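Local coordinates for protein chorismate mutase (Burkholderia thailandensis, PDB 6CNZ) that probably catalyses the Claisen-type rearrangement of chorismate to prephenate, the step leading toward phenylalanine and tyrosine, at residues L30-P33 / V34-K38; P105-A108 / T109-P113; N88-F91 / A92-A96; T153-D156 / S157-D161. All coordinates share one frame; numbering follows the deposited sequence.

Contact 1: L30-P33 / V34-K38; sequences LAEP and VAHWK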
loop_
_atom_site.group_PDB
_atom_site.type_symbol
_atom_site.label_atom_id
_atom_site.label_comp_id
_atom_site.label_asym_id
_atom_site.label_seq_id
_atom_site.Cartn_x
_atom_site.Cartn_y
_atom_site.Cartn_z
ATOM N N LEU A 30 -1.672 -7.297 -3.359
ATOM C CA LEU A 30 -2.705 -8.208 -2.889
ATOM C C LEU A 30 -2.879 -9.412 -3.815
ATOM O O LEU A 30 -3.658 -10.313 -3.494
ATOM C CB LEU A 30 -4.024 -7.448 -2.725
ATOM C CG LEU A 30 -4.073 -6.372 -1.634
ATOM C CD1 LEU A 30 -5.248 -5.422 -1.853
ATOM C CD2 LEU A 30 -4.187 -7.019 -0.260
ATOM N N ALA A 31 -2.158 -9.461 -4.943
ATOM C CA ALA A 31 -2.224 -10.642 -5.801
ATOM C C ALA A 31 -1.548 -11.848 -5.156
ATOM O O ALA A 31 -1.934 -12.991 -5.432
ATOM C CB ALA A 31 -1.609 -10.341 -7.180
ATOM N N GLU A 32 -0.557 -11.624 -4.293
ATOM C CA GLU A 32 0.055 -12.747 -3.590
ATOM C C GLU A 32 -0.960 -13.470 -2.709
ATOM O O GLU A 32 -1.100 -14.695 -2.849
ATOM C CB GLU A 32 1.287 -12.263 -2.794
ATOM C CG GLU A 32 2.207 -13.391 -2.251
ATOM C CD GLU A 32 1.640 -14.162 -1.050
ATOM O OE1 GLU A 32 0.789 -13.627 -0.301
ATOM O OE2 GLU A 32 2.062 -15.318 -0.841
ATOM N N PRO A 33 -1.693 -12.806 -1.800
ATOM C CA PRO A 33 -2.696 -13.557 -1.027
ATOM C C PRO A 33 -3.852 -14.087 -1.870
ATOM O O PRO A 33 -4.426 -15.124 -1.518
ATOM C CB PRO A 33 -3.171 -12.551 0.035
ATOM C CG PRO A 33 -2.781 -11.211 -0.452
ATOM C CD PRO A 33 -1.492 -11.452 -1.235
ATOM N N VAL A 34 -4.220 -13.428 -2.967
ATOM C CA VAL A 34 -5.173 -14.038 -3.894
ATOM C C VAL A 34 -4.603 -15.346 -4.427
ATOM O O VAL A 34 -5.252 -16.397 -4.376
ATOM C CB VAL A 34 -5.516 -13.072 -5.051
ATOM C CG1 VAL A 34 -6.418 -13.772 -6.060
ATOM C CG2 VAL A 34 -6.186 -11.796 -4.548
ATOM N N ALA A 35 -3.371 -15.294 -4.948
ATOM C CA ALA A 35 -2.739 -16.490 -5.491
ATOM C C ALA A 35 -2.650 -17.578 -4.437
ATOM O O ALA A 35 -2.977 -18.742 -4.701
ATOM C CB ALA A 35 -1.342 -16.154 -6.024
ATOM N N HIS A 36 -2.189 -17.212 -3.240
ATOM C CA HIS A 36 -2.060 -18.162 -2.137
ATOM C C HIS A 36 -3.402 -18.840 -1.829
ATOM O O HIS A 36 -3.486 -20.070 -1.717
ATOM C CB HIS A 36 -1.496 -17.408 -0.921
ATOM C CG HIS A 36 -1.071 -18.276 0.228
ATOM N ND1 HIS A 36 -0.466 -17.756 1.357
ATOM C CD2 HIS A 36 -1.162 -19.612 0.434
ATOM C CE1 HIS A 36 -0.218 -18.732 2.215
ATOM N NE2 HIS A 36 -0.630 -19.866 1.679
ATOM N N TRP A 37 -4.474 -18.059 -1.726
ATOM C CA TRP A 37 -5.794 -18.656 -1.504
ATOM C C TRP A 37 -6.196 -19.592 -2.647
ATOM O O TRP A 37 -6.698 -20.701 -2.409
ATOM C CB TRP A 37 -6.833 -17.552 -1.322
ATOM C CG TRP A 37 -8.160 -18.067 -0.915
ATOM C CD1 TRP A 37 -8.606 -18.272 0.369
ATOM C CD2 TRP A 37 -9.233 -18.465 -1.783
ATOM N NE1 TRP A 37 -9.892 -18.753 0.344
ATOM C CE2 TRP A 37 -10.299 -18.886 -0.959
ATOM C CE3 TRP A 37 -9.395 -18.506 -3.171
ATOM C CZ2 TRP A 37 -11.515 -19.349 -1.482
ATOM C CZ3 TRP A 37 -10.616 -18.964 -3.694
ATOM C CH2 TRP A 37 -11.654 -19.378 -2.849
ATOM N N LYS A 38 -5.967 -19.172 -3.896
ATOM C CA LYS A 38 -6.327 -20.010 -5.050
ATOM C C LYS A 38 -5.467 -21.268 -5.141
ATOM O O LYS A 38 -5.954 -22.318 -5.579
ATOM C CB LYS A 38 -6.215 -19.189 -6.334
ATOM C CG LYS A 38 -7.298 -18.103 -6.442
ATOM C CD LYS A 38 -7.183 -17.327 -7.750
ATOM C CE LYS A 38 -8.461 -16.538 -8.073
ATOM N NZ LYS A 38 -8.158 -15.363 -8.958
HETATM O O HOH W 1 -0.346 -14.990 1.348
#
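From V34 N to L30 O (3.2 Å) and A35 N to A31 O (2.8 Å), the hydrogen bonds of this first turn run from residue i+4 back to i. H36 N to E32 O and W37 N to P33 O continue the pattern. P33, with no N-H to offer, sits in this opening turn, where a helix needs none. V34 turns CG1 anti to its own nitrogen (chi1 175°), which places CG2 against the L30 carbonyl, 3.1 Å from its O. E32 and H36 run side by side on another flank, the carboxylate and imidazole planes 68° apart. A water lies in the imidazole plane at the ring edge, 2.8 Å from H36 ND1; its 2.4 Å approach to E32 OE1 is unusually short, so that bridge is doubtful. Carboxylate and ring do not bond directly, E32 OE2 and H36 ND1 being 4.1 Å apart. P33 and W37 touch helix 107-129; A31, E32 and A35 touch helix 69-96; V34 touches both. The arrangement is that of a helix starting with proline in its first turn, set between two neighbours in the all-helical fold of type II chorismate mutases.

Contact 2: P105-A108 / T109-P113; sequences PDLA and TSTRP. With NO3 (nitrate ion), chain H.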
loop_
_atom_site.group_PDB
_atom_site.type_symbol
_atom_site.label_atom_id
_atom_site.label_comp_id
_atom_site.label_asym_id
_atom_site.label_seq_id
_atom_site.Cartn_x
_atom_site.Cartn_y
_atom_site.Cartn_z
ATOM N N PRO A 105 -4.675 -16.043 3.736
ATOM C CA PRO A 105 -5.718 -15.114 4.196
ATOM C C PRO A 105 -7.026 -15.370 3.457
ATOM O O PRO A 105 -7.042 -15.652 2.256
ATOM C CB PRO A 105 -5.148 -13.729 3.858
ATOM C CG PRO A 105 -3.672 -13.940 3.594
ATOM C CD PRO A 105 -3.502 -15.359 3.156
ATOM N N ASP A 106 -8.127 -15.285 4.185
ATOM C CA ASP A 106 -9.432 -15.534 3.584
ATOM C C ASP A 106 -9.716 -14.550 2.451
ATOM O O ASP A 106 -9.696 -13.330 2.650
ATOM C CB ASP A 106 -10.521 -15.441 4.641
ATOM C CG ASP A 106 -11.900 -15.733 4.070
ATOM O OD1 ASP A 106 -12.131 -16.884 3.653
ATOM O OD2 ASP A 106 -12.742 -14.812 4.026
ATOM N N LEU A 107 -10.011 -15.083 1.263
ATOM C CA LEU A 107 -10.237 -14.216 0.116
ATOM C C LEU A 107 -11.452 -13.312 0.335
ATOM O O LEU A 107 -11.400 -12.113 0.042
ATOM C CB LEU A 107 -10.403 -15.061 -1.144
ATOM C CG LEU A 107 -10.580 -14.280 -2.440
ATOM C CD1 LEU A 107 -9.331 -13.435 -2.697
ATOM C CD2 LEU A 107 -10.848 -15.219 -3.603
ATOM N N ALA A 108 -12.536 -13.858 0.892
ATOM C CA ALA A 108 -13.796 -13.117 0.954
ATOM C C ALA A 108 -13.773 -12.037 2.032
ATOM O O ALA A 108 -14.279 -10.931 1.817
ATOM C CB ALA A 108 -14.967 -14.082 1.200
ATOM N N THR A 109 -13.242 -12.343 3.212
ATOM C CA THR A 109 -13.347 -11.403 4.321
ATOM C C THR A 109 -12.062 -10.632 4.573
ATOM O O THR A 109 -12.097 -9.608 5.266
ATOM C CB THR A 109 -13.771 -12.119 5.622
ATOM O OG1 THR A 109 -12.752 -13.039 6.040
ATOM C CG2 THR A 109 -15.089 -12.878 5.429
ATOM N N SER A 110 -10.934 -11.081 4.033
ATOM C CA SER A 110 -9.687 -10.357 4.230
ATOM C C SER A 110 -9.184 -9.716 2.941
ATOM O O SER A 110 -8.999 -8.494 2.881
ATOM C CB SER A 110 -8.628 -11.293 4.835
ATOM O OG SER A 110 -7.394 -10.619 5.052
ATOM N N THR A 111 -8.962 -10.498 1.885
ATOM C CA THR A 111 -8.280 -9.923 0.730
ATOM C C THR A 111 -9.224 -9.081 -0.138
ATOM O O THR A 111 -8.912 -7.934 -0.486
ATOM C CB THR A 111 -7.614 -11.034 -0.082
ATOM O OG1 THR A 111 -6.714 -11.775 0.763
ATOM C CG2 THR A 111 -6.832 -10.438 -1.234
ATOM N N ARG A 112 -10.388 -9.617 -0.490
ATOM C CA ARG A 112 -11.265 -8.890 -1.407
ATOM C C ARG A 112 -11.768 -7.540 -0.885
ATOM O O ARG A 112 -11.926 -6.623 -1.709
ATOM C CB ARG A 112 -12.448 -9.781 -1.803
ATOM C CG ARG A 112 -13.345 -9.156 -2.851
ATOM C CD ARG A 112 -14.251 -10.199 -3.464
ATOM N NE ARG A 112 -13.510 -11.180 -4.255
ATOM C CZ ARG A 112 -13.803 -12.479 -4.296
ATOM N NH1 ARG A 112 -14.816 -12.970 -3.574
ATOM N NH2 ARG A 112 -13.078 -13.294 -5.054
ATOM N N PRO A 113 -12.049 -7.341 0.409
ATOM C CA PRO A 113 -12.387 -5.976 0.853
ATOM C C PRO A 113 -11.273 -4.974 0.602
ATOM O O PRO A 113 -11.555 -3.809 0.299
ATOM C CB PRO A 113 -12.665 -6.154 2.349
ATOM C CG PRO A 113 -13.079 -7.568 2.488
ATOM C CD PRO A 113 -12.232 -8.318 1.497
HETATM N N NO3 H . -10.369 -11.902 -6.904
HETATM O O1 NO3 H . -10.517 -13.132 -7.174
HETATM O O2 NO3 H . -9.377 -11.271 -7.393
HETATM O O3 NO3 H . -11.211 -11.307 -6.164
HETATM O O HOH W 2 -6.786 -14.377 0.066
#
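D106 is the N-cap of helix 107-129, and its carboxylate holds T109, where the chain widens into a pi-type turn. D106 OD2 accepts from T109 N at 2.6 Å and from T109 OG1 at 2.7 Å, the two donors arriving from opposite faces of the carboxylate plane. The hydroxyl gets there because chi1 of T109, 65°, sets OG1 between backbone nitrogen and carbonyl carbon. The carbonyl D106 O takes both S110 N and, one residue further on, T111 N (3.0 Å). The wide turn continues with R112 N bonding L107 O at 2.7 Å. P113 has no N-H and leaves the helix kinked, its CD set 3.3 Å from A108 O. A water bridges P105 O and T111 OG1, tying the preceding loop to the turn. Further out, the L107 isobutyl group lies against the R112 guanidinium: CG is over one face, and CD2 comes to 3.3 Å from NH2. At the guanidinium edge a nitrate ion receives NE and NH2 together on O3, with a weaker bond from NH2 to O1. R50 brings a second guanidinium close by, and P105 and S110 pack on the second subunit. D106 thus satisfies a first-turn N-H, and its charge probably interacts favourably with the positive end of the helix dipole; the nitrate would offset the close positive charges of R112 and R50.

Contact 3: N88-F91 / A92-A96; sequences NALF and ATWRA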
loop_
_atom_site.group_PDB
_atom_site.type_symbol
_atom_site.label_atom_id
_atom_site.label_comp_id
_atom_site.label_asym_id
_atom_site.label_seq_id
_atom_site.Cartn_x
_atom_site.Cartn_y
_atom_site.Cartn_z
ATOM N N ASN A 88 0.126 -16.027 -11.880
ATOM C CA ASN A 88 0.693 -17.131 -12.641
ATOM C C ASN A 88 2.173 -17.318 -12.340
ATOM O O ASN A 88 2.649 -18.458 -12.231
ATOM C CB ASN A 88 0.457 -16.921 -14.131
ATOM C CG ASN A 88 -0.872 -17.491 -14.566
ATOM O OD1 ASN A 88 -1.081 -18.697 -14.470
ATOM N ND2 ASN A 88 -1.798 -16.626 -14.993
ATOM N N ALA A 89 2.915 -16.215 -12.191
ATOM C CA ALA A 89 4.323 -16.322 -11.819
ATOM C C ALA A 89 4.491 -16.986 -10.448
ATOM O O ALA A 89 5.389 -17.816 -10.259
ATOM C CB ALA A 89 4.971 -14.928 -11.842
ATOM N N LEU A 90 3.617 -16.651 -9.483
ATOM C CA LEU A 90 3.678 -17.296 -8.171
ATOM C C LEU A 90 3.355 -18.788 -8.276
ATOM O O LEU A 90 4.063 -19.622 -7.701
ATOM C CB LEU A 90 2.728 -16.595 -7.186
ATOM C CG LEU A 90 3.102 -15.152 -6.809
ATOM C CD1 LEU A 90 1.927 -14.373 -6.166
ATOM C CD2 LEU A 90 4.302 -15.132 -5.894
ATOM N N PHE A 91 2.302 -19.146 -9.030
ATOM C CA PHE A 91 1.996 -20.556 -9.272
ATOM C C PHE A 91 3.194 -21.291 -9.856
ATOM O O PHE A 91 3.516 -22.407 -9.429
ATOM C CB PHE A 91 0.794 -20.706 -10.214
ATOM C CG PHE A 91 -0.560 -20.693 -9.512
ATOM C CD1 PHE A 91 -0.764 -19.957 -8.347
ATOM C CD2 PHE A 91 -1.625 -21.429 -10.028
ATOM C CE1 PHE A 91 -2.011 -19.944 -7.722
ATOM C CE2 PHE A 91 -2.875 -21.418 -9.413
ATOM C CZ PHE A 91 -3.067 -20.683 -8.255
ATOM N N ALA A 92 3.845 -20.694 -10.867
ATOM C CA ALA A 92 5.017 -21.331 -11.472
ATOM C C ALA A 92 6.116 -21.557 -10.427
ATOM O O ALA A 92 6.753 -22.613 -10.401
ATOM C CB ALA A 92 5.535 -20.472 -12.643
ATOM N N THR A 93 6.317 -20.585 -9.537
ATOM C CA THR A 93 7.303 -20.719 -8.465
ATOM C C THR A 93 6.905 -21.813 -7.484
ATOM O O THR A 93 7.729 -22.649 -7.099
ATOM C CB THR A 93 7.442 -19.377 -7.736
ATOM O OG1 THR A 93 7.883 -18.381 -8.660
ATOM C CG2 THR A 93 8.429 -19.463 -6.562
ATOM N N TRP A 94 5.641 -21.818 -7.065
ATOM C CA TRP A 94 5.183 -22.814 -6.104
ATOM C C TRP A 94 5.191 -24.226 -6.688
ATOM O O TRP A 94 5.487 -25.181 -5.963
ATOM C CB TRP A 94 3.798 -22.408 -5.586
ATOM C CG TRP A 94 3.883 -21.114 -4.823
ATOM C CD1 TRP A 94 5.007 -20.601 -4.211
ATOM C CD2 TRP A 94 2.845 -20.143 -4.630
ATOM N NE1 TRP A 94 4.728 -19.380 -3.650
ATOM C CE2 TRP A 94 3.409 -19.076 -3.875
ATOM C CE3 TRP A 94 1.490 -20.072 -5.011
ATOM C CZ2 TRP A 94 2.667 -17.949 -3.485
ATOM C CZ3 TRP A 94 0.748 -18.947 -4.624
ATOM C CH2 TRP A 94 1.344 -17.900 -3.865
ATOM N N ARG A 95 4.914 -24.383 -7.991
ATOM C CA ARG A 95 5.017 -25.709 -8.612
ATOM C C ARG A 95 6.440 -26.233 -8.563
ATOM O O ARG A 95 6.652 -27.433 -8.395
ATOM C CB ARG A 95 4.562 -25.684 -10.072
ATOM C CG ARG A 95 3.075 -25.622 -10.283
ATOM C CD ARG A 95 2.711 -25.683 -11.773
ATOM N NE ARG A 95 1.370 -25.139 -11.951
ATOM C CZ ARG A 95 1.081 -24.001 -12.572
ATOM N NH1 ARG A 95 2.041 -23.279 -13.145
ATOM N NH2 ARG A 95 -0.183 -23.601 -12.642
ATOM N N ALA A 96 7.430 -25.342 -8.713
ATOM C CA ALA A 96 8.828 -25.772 -8.776
ATOM C C ALA A 96 9.326 -26.291 -7.437
ATOM O O ALA A 96 10.183 -27.175 -7.396
ATOM C CB ALA A 96 9.718 -24.621 -9.247
HETATM O O HOH W 3 1.535 -20.399 -13.730
#
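W94 N bonds L90 O and R95 N bonds F91 O, each at 2.8 Å, with A92 N to N88 O and T93 N to A89 O completing the regular helical set. A89 O also has T93 OG1 beside it, 3.0 Å away. On the outer side a water joins three atoms: it donates to N88 O and N88 OD1 and accepts from R95 NH1 at 3.0 Å, linking the side chains of two residues that are nearly two turns apart. The extended R95 chain brings its guanidinium back over F91. F91 CB lies over one face of that group, toward its rim, while NH2 meets the phenyl ring edge in the ring plane, 3.7 Å from F91 CD2. Ring and guanidinium are turned 84° apart, so the charge faces the ring's edge and not its pi cloud. W94 CG lies beside its backbone nitrogen (chi1 -64°), and the indole lies back over the preceding turn. L90 O stands 3.2 Å above the indole plane. L90 CB makes a CH-pi contact with the six-membered ring, 3.9 Å from its centroid and 12° off the normal. F91 CD1 touches W94 CE3 at 4.0 Å. W39 of helix 31-41 meets both the F91 and W94 rings edge-to-face, so this turn contributes two rings to a three-ring aromatic cluster. These are the last turns of helix 69-96, packed on helix 31-41 by L90, F91 and W94, with N88, T93 and R95 largely exposed, in an all-helical fold.

Contact 4: T153-D156 / S157-D161; sequences TRYD and SAQKD. With NO3 (nitrate ion), chain G.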
loop_
_atom_site.group_PDB
_atom_site.type_symbol
_atom_site.label_atom_id
_atom_site.label_comp_id
_atom_site.label_asym_id
_atom_site.label_seq_id
_atom_site.Cartn_x
_atom_site.Cartn_y
_atom_site.Cartn_z
ATOM N N THR A 153 10.568 0.206 -2.814
ATOM C CA THR A 153 9.859 -0.970 -2.337
ATOM C C THR A 153 10.604 -2.275 -2.623
ATOM O O THR A 153 10.570 -3.183 -1.792
ATOM C CB THR A 153 8.457 -0.987 -2.953
ATOM O OG1 THR A 153 8.552 -0.806 -4.369
ATOM C CG2 THR A 153 7.629 0.144 -2.368
ATOM N N ARG A 154 11.282 -2.399 -3.771
ATOM C CA ARG A 154 12.155 -3.552 -4.047
ATOM C C ARG A 154 11.399 -4.896 -4.015
ATOM O O ARG A 154 11.830 -5.872 -3.386
ATOM C CB ARG A 154 13.345 -3.570 -3.074
ATOM C CG ARG A 154 14.052 -2.237 -2.998
ATOM C CD ARG A 154 15.346 -2.325 -2.207
ATOM N NE ARG A 154 16.441 -2.874 -3.002
ATOM C CZ ARG A 154 17.282 -2.146 -3.738
ATOM N NH1 ARG A 154 18.239 -2.756 -4.421
ATOM N NH2 ARG A 154 17.172 -0.816 -3.797
ATOM N N TYR A 155 10.264 -4.954 -4.710
ATOM C CA TYR A 155 9.600 -6.227 -4.914
ATOM C C TYR A 155 10.392 -7.097 -5.899
ATOM O O TYR A 155 11.279 -6.626 -6.627
ATOM C CB TYR A 155 8.180 -6.016 -5.436
ATOM C CG TYR A 155 7.192 -5.505 -4.408
ATOM C CD1 TYR A 155 6.630 -6.367 -3.473
ATOM C CD2 TYR A 155 6.804 -4.163 -4.388
ATOM C CE1 TYR A 155 5.703 -5.912 -2.549
ATOM C CE2 TYR A 155 5.887 -3.697 -3.466
ATOM C CZ TYR A 155 5.338 -4.578 -2.546
ATOM O OH TYR A 155 4.417 -4.131 -1.628
ATOM N N ASP A 156 10.031 -8.384 -5.934
ATOM C CA ASP A 156 10.649 -9.332 -6.859
ATOM C C ASP A 156 10.353 -8.944 -8.315
ATOM O O ASP A 156 9.426 -8.183 -8.607
ATOM C CB ASP A 156 10.157 -10.748 -6.565
ATOM C CG ASP A 156 8.664 -10.887 -6.734
ATOM O OD1 ASP A 156 8.223 -10.922 -7.897
ATOM O OD2 ASP A 156 7.932 -10.951 -5.715
ATOM N N SER A 157 11.156 -9.484 -9.238
ATOM C CA SER A 157 11.070 -9.032 -10.627
ATOM C C SER A 157 9.711 -9.350 -11.249
ATOM O O SER A 157 9.207 -8.581 -12.069
ATOM C CB SER A 157 12.194 -9.648 -11.456
ATOM O OG SER A 157 12.453 -10.964 -11.025
ATOM N N ALA A 158 9.106 -10.476 -10.880
ATOM C CA ALA A 158 7.765 -10.777 -11.374
ATOM C C ALA A 158 6.787 -9.656 -11.022
ATOM O O ALA A 158 6.020 -9.189 -11.875
ATOM C CB ALA A 158 7.286 -12.114 -10.801
ATOM N N GLN A 159 6.813 -9.197 -9.769
ATOM C CA GLN A 159 5.878 -8.149 -9.365
ATOM C C GLN A 159 6.231 -6.831 -10.025
ATOM O O GLN A 159 5.344 -6.112 -10.498
ATOM C CB GLN A 159 5.843 -7.985 -7.842
ATOM C CG GLN A 159 4.965 -6.786 -7.434
ATOM C CD GLN A 159 4.415 -6.873 -6.038
ATOM O OE1 GLN A 159 4.414 -7.939 -5.431
ATOM N NE2 GLN A 159 3.953 -5.733 -5.507
ATOM N N LYS A 160 7.528 -6.512 -10.082
ATOM C CA LYS A 160 7.973 -5.296 -10.746
ATOM C C LYS A 160 7.614 -5.304 -12.228
ATOM O O LYS A 160 7.215 -4.271 -12.775
ATOM C CB LYS A 160 9.478 -5.126 -10.548
ATOM C CG LYS A 160 9.854 -4.744 -9.121
ATOM C CD LYS A 160 11.312 -4.296 -9.072
ATOM C CE LYS A 160 12.208 -5.371 -9.635
ATOM N NZ LYS A 160 13.628 -5.085 -9.350
ATOM N N ASP A 161 7.756 -6.456 -12.900
ATOM C CA ASP A 161 7.315 -6.553 -14.293
ATOM C C ASP A 161 5.811 -6.323 -14.412
ATOM O O ASP A 161 5.345 -5.579 -15.291
ATOM C CB ASP A 161 7.687 -7.916 -14.875
ATOM C CG ASP A 161 9.169 -8.021 -15.225
ATOM O OD1 ASP A 161 9.892 -7.008 -15.088
ATOM O OD2 ASP A 161 9.609 -9.116 -15.639
HETATM N N NO3 G . 5.761 -2.994 -7.204
HETATM O O1 NO3 G . 4.520 -3.222 -7.059
HETATM O O2 NO3 G . 6.514 -3.869 -7.734
HETATM O O3 NO3 G . 6.249 -1.893 -6.809
HETATM O O HOH W 4 13.918 -5.670 -6.338
HETATM O O HOH W 5 5.250 -11.062 -5.549
#
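D156 is the N-cap of helix 157-166, and Y155 stacks on Q159 across the short turn that follows helix 138-153. D156 OD1 accepts from Q159 N at 2.9 Å, with the donor above the carboxylate plane. The cap follows from chi1 of 61°, which puts the carboxylate between backbone nitrogen and carbonyl carbon and folds it back over the first turn. K160 N bonds D156 O, also at 2.9 Å. Before the cap, R154 adopts positive phi as helix 138-153 ends, and Y155 lays its ring against the Q159 side chain. The Q159 amide stacks on that ring, the planes 18° apart, with NE2 3.2 Å above the centre of one face. Q159 OE1 comes 3.3 Å from Y155 CD1. A water donates to D156 OD2 at 2.7 Å and, less closely, to OE1, connecting cap and stacked amide. R117 of the second subunit makes a cation-pi contact with Y155 and also bonds T153 O, so the turn lies at the dimer interface. The K160 chain passes along Y155 O, and a water spans that carbonyl and NZ. The ring face, the water at OE1 and a nitrate at NE2 together hold the amide's rotation. An N-H of the stacked amide is directed to this nitrate, which S25 OG also bonds: Q159 NE2 lies 3.0 Å from nitrate O1, with an N-H...O angle of 166°.

How the contacts relate
Along the chain the order is contact 1, contact 3, contact 2, contact 4. Contact 1, at the start of helix 31-41, lies between two others. On one side it touches contact 2, about 10 Å between centres, at the start of helix 107-129; V34 and P33 meet T111, and W37 meets P105 and L107. On the other it touches contact 3, about 12 Å away at the end of helix 69-96, through A35 and H36 against F91 and W94. Contacts 2 and 3, about 21 Å apart, do not touch. Contact 4 reaches contact 3 through A158 and A89. Contacts 2 and 4 both touch the second subunit, so the starts of helices 107-129 and 157-166 lie at the subunit interface.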